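Local coordinates for V-type ATPase 116 kDa subunit (Meiothermus ruber, PDB 3RRK), which is the cytoplasmic N-terminal domain of subunit I, a homologue of V-ATPase subunit a, and probably takes part in rotary proton transport, at residues K113-A116 with A117-E121; E241-G244 with I245-V249. All blocks are in the same frame, centred on the assembly; numbering follows the deposited sequence.

Interaction 1 (K113-A116 with A117-E121); sequences KERA and ALEEE
Lys113 to Ala116 hand their carbonyl oxygens to the amides of Ala117 to Glu120, an unbroken run of i to i+4 bonds inside the long alpha-helix 94-138. This helix belongs to the rod that joins the two globular lobes of the domain. The bond from Leu118 N to Glu114 O is 2.9 Å and nearly straight, at 171° about the hydrogen; that from Ala117 N to Lys113 O is 3.1 Å and more bent. On one flank Glu114 and Leu118 cross obliquely. The Glu114 chain folds at chi2 (54°), which brings both its CG and its OE2 to rest against the methyl CD1 of Leu118, OE2 lying 3.4 Å from CD1. Glutamate suits this place because it is partly exposed, so the carboxylate can still be hydrated; Leu118 is buried, and its side chain also meets Glu241 of helix 224-281. On another flank Arg115 and Glu119 lie side by side. The guanidinium does not face Glu119 with an N-H: NH1 is hydrogen-bonded to the carbonyl oxygen of Val78, and Glu119 OE2 sits well out of the guanidinium plane. Their opposite charges remain near, with NE 4.3 Å from OE2, a separation too long for a salt bridge. Replacing Glu119 by alanine would leave Arg115 its bond to Val78 but is likely to cost it this neighbouring negative charge and uncover its methylene groups. The touching itself is made lower down the arginine, where Glu119 OE2 rests 3.4 Å from Arg115 CG.

Interaction 2 (E241-G244 with I245-V249); sequences ELVG and IREEV
Val243 turns CG1 anti to its backbone N (chi1 165°), while Glu247 sets CG anti to its own carbonyl carbon (chi1 -66°) and stays extended beyond it, and these choices lay the two side chains alongside each other, pointing the same way. Val243 CG1 meets Glu247 OE2 at 3.9 Å, a loose van der Waals touch of a methyl on a carboxylate oxygen, at an exposed place where the carboxylate can remain in water. One residue back, the methyl CD1 of Leu242 comes 4.2 Å from CG of Arg246, so the aliphatic part of the arginine does the packing. Both pairs are i to i+4 neighbours on one turn of the long alpha-helix 224-281, part of the rod between the lobes. Its backbone ladder continues here: Arg246 N bonds to Leu242 O at 2.8 Å and Glu247 N to Val243 O at 2.9 Å. Gly244 offers only backbone to the contact, its oxygen taking the amide of Glu248 at 3.1 Å. Two of the acidic side chains, Glu241 and Glu248, form salt bridges with Arg234 and Arg251 of the same helix. Ile245 N is bonded to Glu241 O, and CG1 of Ile245 lies close to that same oxygen.

Interaction 1 comes first along the chain, on helix 94-138, and interaction 2 follows on helix 224-281; their centres are about 11 Å apart. The two helices run in opposite directions here, and the turns touch: Glu114 CG is 3.5 Å from Ile245 CD1, and Arg115 CB is 3.7 Å from Ile245 CG2. Ile245 thus reaches two residues of interaction 1, while Arg234 of helix 224-281 also forms a salt bridge to Glu121 across the two helices. Between the helices in sequence comes the lobe built on sheet strands 148-155, 177-182 and 187-194; strands 15-21 and 287-293 belong to the other lobe, so both turns lie in the connecting rod.

Interaction 1 (K113-A116 with A117-E121)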
loop_
_atom_site.group_PDB
_atom_site.type_symbol
_atom_site.label_atom_id
_atom_site.label_comp_id
_atom_site.label_asym_id
_atom_site.label_seq_id
_atom_site.Cartn_x
_atom_site.Cartn_y
_atom_site.Cartn_z
ATOM N N LYS A 113 1.435 7.361 6.298
ATOM C CA LYS A 113 0.198 7.973 5.829
ATOM C C LYS A 113 0.350 9.484 5.697
ATOM O O LYS A 113 -0.169 10.101 4.764
ATOM C CB LYS A 113 -0.979 7.631 6.750
ATOM C CG LYS A 113 -1.672 6.310 6.407
ATOM C CD LYS A 113 -2.795 5.988 7.390
ATOM C CE LYS A 113 -3.435 4.627 7.108
ATOM N NZ LYS A 113 -4.295 4.184 8.250
ATOM N N GLU A 114 1.083 10.080 6.622
ATOM C CA GLU A 114 1.229 11.510 6.602
ATOM C C GLU A 114 2.084 11.902 5.416
ATOM O O GLU A 114 1.686 12.764 4.632
ATOM C CB GLU A 114 1.831 12.014 7.915
ATOM C CG GLU A 114 1.800 13.531 8.040
ATOM C CD GLU A 114 0.400 14.092 7.843
ATOM O OE1 GLU A 114 -0.542 13.506 8.417
ATOM O OE2 GLU A 114 0.242 15.101 7.110
ATOM N N ARG A 115 3.248 11.254 5.297
ATOM C CA ARG A 115 4.203 11.466 4.195
ATOM C C ARG A 115 3.536 11.370 2.821
ATOM O O ARG A 115 3.761 12.211 1.953
ATOM C CB ARG A 115 5.368 10.468 4.278
ATOM C CG ARG A 115 6.374 10.602 3.134
ATOM C CD ARG A 115 7.416 9.499 3.143
ATOM N NE ARG A 115 6.793 8.198 2.915
ATOM C CZ ARG A 115 7.331 7.031 3.259
ATOM N NH1 ARG A 115 8.509 7.003 3.863
ATOM N NH2 ARG A 115 6.674 5.898 3.009
ATOM N N ALA A 116 2.712 10.351 2.624
ATOM C CA ALA A 116 1.952 10.241 1.381
ATOM C C ALA A 116 0.968 11.399 1.172
ATOM O O ALA A 116 0.816 11.888 0.052
ATOM C CB ALA A 116 1.219 8.878 1.286
ATOM N N ALA A 117 0.290 11.827 2.235
ATOM C CA ALA A 117 -0.674 12.936 2.119
ATOM C C ALA A 117 0.036 14.228 1.748
ATOM O O ALA A 117 -0.423 14.964 0.878
ATOM C CB ALA A 117 -1.466 13.118 3.397
ATOM N N LEU A 118 1.168 14.486 2.391
ATOM C CA LEU A 118 2.010 15.611 2.009
ATOM C C LEU A 118 2.507 15.539 0.573
ATOM O O LEU A 118 2.422 16.521 -0.143
ATOM C CB LEU A 118 3.161 15.775 2.993
ATOM C CG LEU A 118 2.645 16.328 4.327
ATOM C CD1 LEU A 118 3.254 15.599 5.508
ATOM C CD2 LEU A 118 2.865 17.842 4.420
ATOM N N GLU A 119 3.003 14.387 0.133
ATOM C CA GLU A 119 3.538 14.299 -1.220
ATOM C C GLU A 119 2.452 14.509 -2.268
ATOM O O GLU A 119 2.685 15.149 -3.289
ATOM C CB GLU A 119 4.260 12.975 -1.442
ATOM C CG GLU A 119 5.452 12.758 -0.529
ATOM C CD GLU A 119 6.018 11.353 -0.640
ATOM O OE1 GLU A 119 5.321 10.468 -1.186
ATOM O OE2 GLU A 119 7.159 11.133 -0.179
ATOM N N GLU A 120 1.264 13.976 -2.007
ATOM C CA GLU A 120 0.147 14.121 -2.938
ATOM C C GLU A 120 -0.313 15.576 -2.959
ATOM O O GLU A 120 -0.752 16.091 -3.990
ATOM C CB GLU A 120 -1.016 13.199 -2.545
ATOM C CG GLU A 120 -1.202 11.955 -3.422
ATOM C CD GLU A 120 -0.171 10.836 -3.170
ATOM O OE1 GLU A 120 0.872 10.806 -3.872
ATOM O OE2 GLU A 120 -0.414 9.973 -2.293
ATOM N N GLU A 121 -0.198 16.234 -1.810
ATOM C CA GLU A 121 -0.596 17.622 -1.664
ATOM C C GLU A 121 0.322 18.515 -2.495
ATOM O O GLU A 121 -0.127 19.334 -3.300
ATOM C CB GLU A 121 -0.527 18.011 -0.175
ATOM C CG GLU A 121 -1.479 19.146 0.292
ATOM C CD GLU A 121 -1.600 19.238 1.820
ATOM O OE1 GLU A 121 -0.658 18.829 2.537
ATOM O OE2 GLU A 121 -2.650 19.713 2.300
#

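Interaction 2 (E241-G244 with I245-V249)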
loop_
_atom_site.group_PDB
_atom_site.type_symbol
_atom_site.label_atom_id
_atom_site.label_comp_id
_atom_site.label_asym_id
_atom_site.label_seq_id
_atom_site.Cartn_x
_atom_site.Cartn_y
_atom_site.Cartn_z
ATOM N N GLU A 241 6.911 20.472 6.491
ATOM C CA GLU A 241 6.279 19.413 7.271
ATOM C C GLU A 241 6.753 18.051 6.772
ATOM O O GLU A 241 6.842 17.095 7.532
ATOM C CB GLU A 241 4.746 19.501 7.195
ATOM C CG GLU A 241 4.172 20.802 7.728
ATOM C CD GLU A 241 2.701 20.989 7.415
ATOM O OE1 GLU A 241 1.987 19.982 7.223
ATOM O OE2 GLU A 241 2.263 22.154 7.359
ATOM N N LEU A 242 7.044 17.970 5.483
ATOM C CA LEU A 242 7.486 16.721 4.894
ATOM C C LEU A 242 8.899 16.411 5.395
ATOM O O LEU A 242 9.218 15.274 5.736
ATOM C CB LEU A 242 7.449 16.818 3.371
ATOM C CG LEU A 242 7.818 15.560 2.590
ATOM C CD1 LEU A 242 7.005 14.387 3.083
ATOM C CD2 LEU A 242 7.592 15.779 1.104
ATOM N N VAL A 243 9.737 17.436 5.461
ATOM C CA VAL A 243 11.073 17.261 5.994
ATOM C C VAL A 243 11.006 16.599 7.367
ATOM O O VAL A 243 11.628 15.564 7.605
ATOM C CB VAL A 243 11.830 18.599 6.046
ATOM C CG1 VAL A 243 13.062 18.484 6.924
ATOM C CG2 VAL A 243 12.226 19.013 4.635
ATOM N N GLY A 244 10.221 17.182 8.256
ATOM C CA GLY A 244 10.025 16.629 9.584
ATOM C C GLY A 244 9.501 15.204 9.626
ATOM O O GLY A 244 9.956 14.397 10.435
ATOM N N ILE A 245 8.534 14.892 8.767
ATOM C CA ILE A 245 8.028 13.532 8.658
ATOM C C ILE A 245 9.140 12.573 8.208
ATOM O O ILE A 245 9.245 11.445 8.698
ATOM C CB ILE A 245 6.875 13.445 7.659
ATOM C CG1 ILE A 245 5.661 14.265 8.155
ATOM C CG2 ILE A 245 6.497 12.004 7.431
ATOM C CD1 ILE A 245 4.955 13.738 9.431
ATOM N N ARG A 246 9.984 13.033 7.290
ATOM C CA ARG A 246 11.042 12.185 6.767
ATOM C C ARG A 246 12.102 11.935 7.826
ATOM O O ARG A 246 12.695 10.859 7.871
ATOM C CB ARG A 246 11.672 12.794 5.516
ATOM C CG ARG A 246 10.743 12.880 4.323
ATOM C CD ARG A 246 11.542 13.187 3.069
ATOM N NE ARG A 246 12.892 13.636 3.405
ATOM C CZ ARG A 246 13.603 14.482 2.670
ATOM N NH1 ARG A 246 13.086 14.977 1.551
ATOM N NH2 ARG A 246 14.824 14.840 3.056
ATOM N N GLU A 247 12.335 12.925 8.683
ATOM C CA GLU A 247 13.312 12.775 9.756
ATOM C C GLU A 247 12.824 11.752 10.778
ATOM O O GLU A 247 13.600 10.969 11.317
ATOM C CB GLU A 247 13.652 14.127 10.394
ATOM C CG GLU A 247 14.382 15.082 9.417
ATOM C CD GLU A 247 14.741 16.454 10.016
ATOM O OE1 GLU A 247 14.114 16.856 11.027
ATOM O OE2 GLU A 247 15.654 17.131 9.471
ATOM N N GLU A 248 11.523 11.747 11.014
ATOM C CA GLU A 248 10.908 10.759 11.882
ATOM C C GLU A 248 11.020 9.356 11.279
ATOM O O GLU A 248 11.297 8.383 11.977
ATOM C CB GLU A 248 9.438 11.115 12.075
ATOM C CG GLU A 248 9.213 12.241 13.036
ATOM C CD GLU A 248 9.316 11.775 14.469
ATOM O OE1 GLU A 248 8.404 11.039 14.923
ATOM O OE2 GLU A 248 10.319 12.135 15.131
ATOM N N VAL A 249 10.768 9.262 9.980
ATOM C CA VAL A 249 10.876 8.000 9.290
ATOM C C VAL A 249 12.324 7.478 9.315
ATOM O O VAL A 249 12.563 6.316 9.651
ATOM C CB VAL A 249 10.312 8.104 7.852
ATOM C CG1 VAL A 249 10.525 6.801 7.099
ATOM C CG2 VAL A 249 8.812 8.462 7.901
#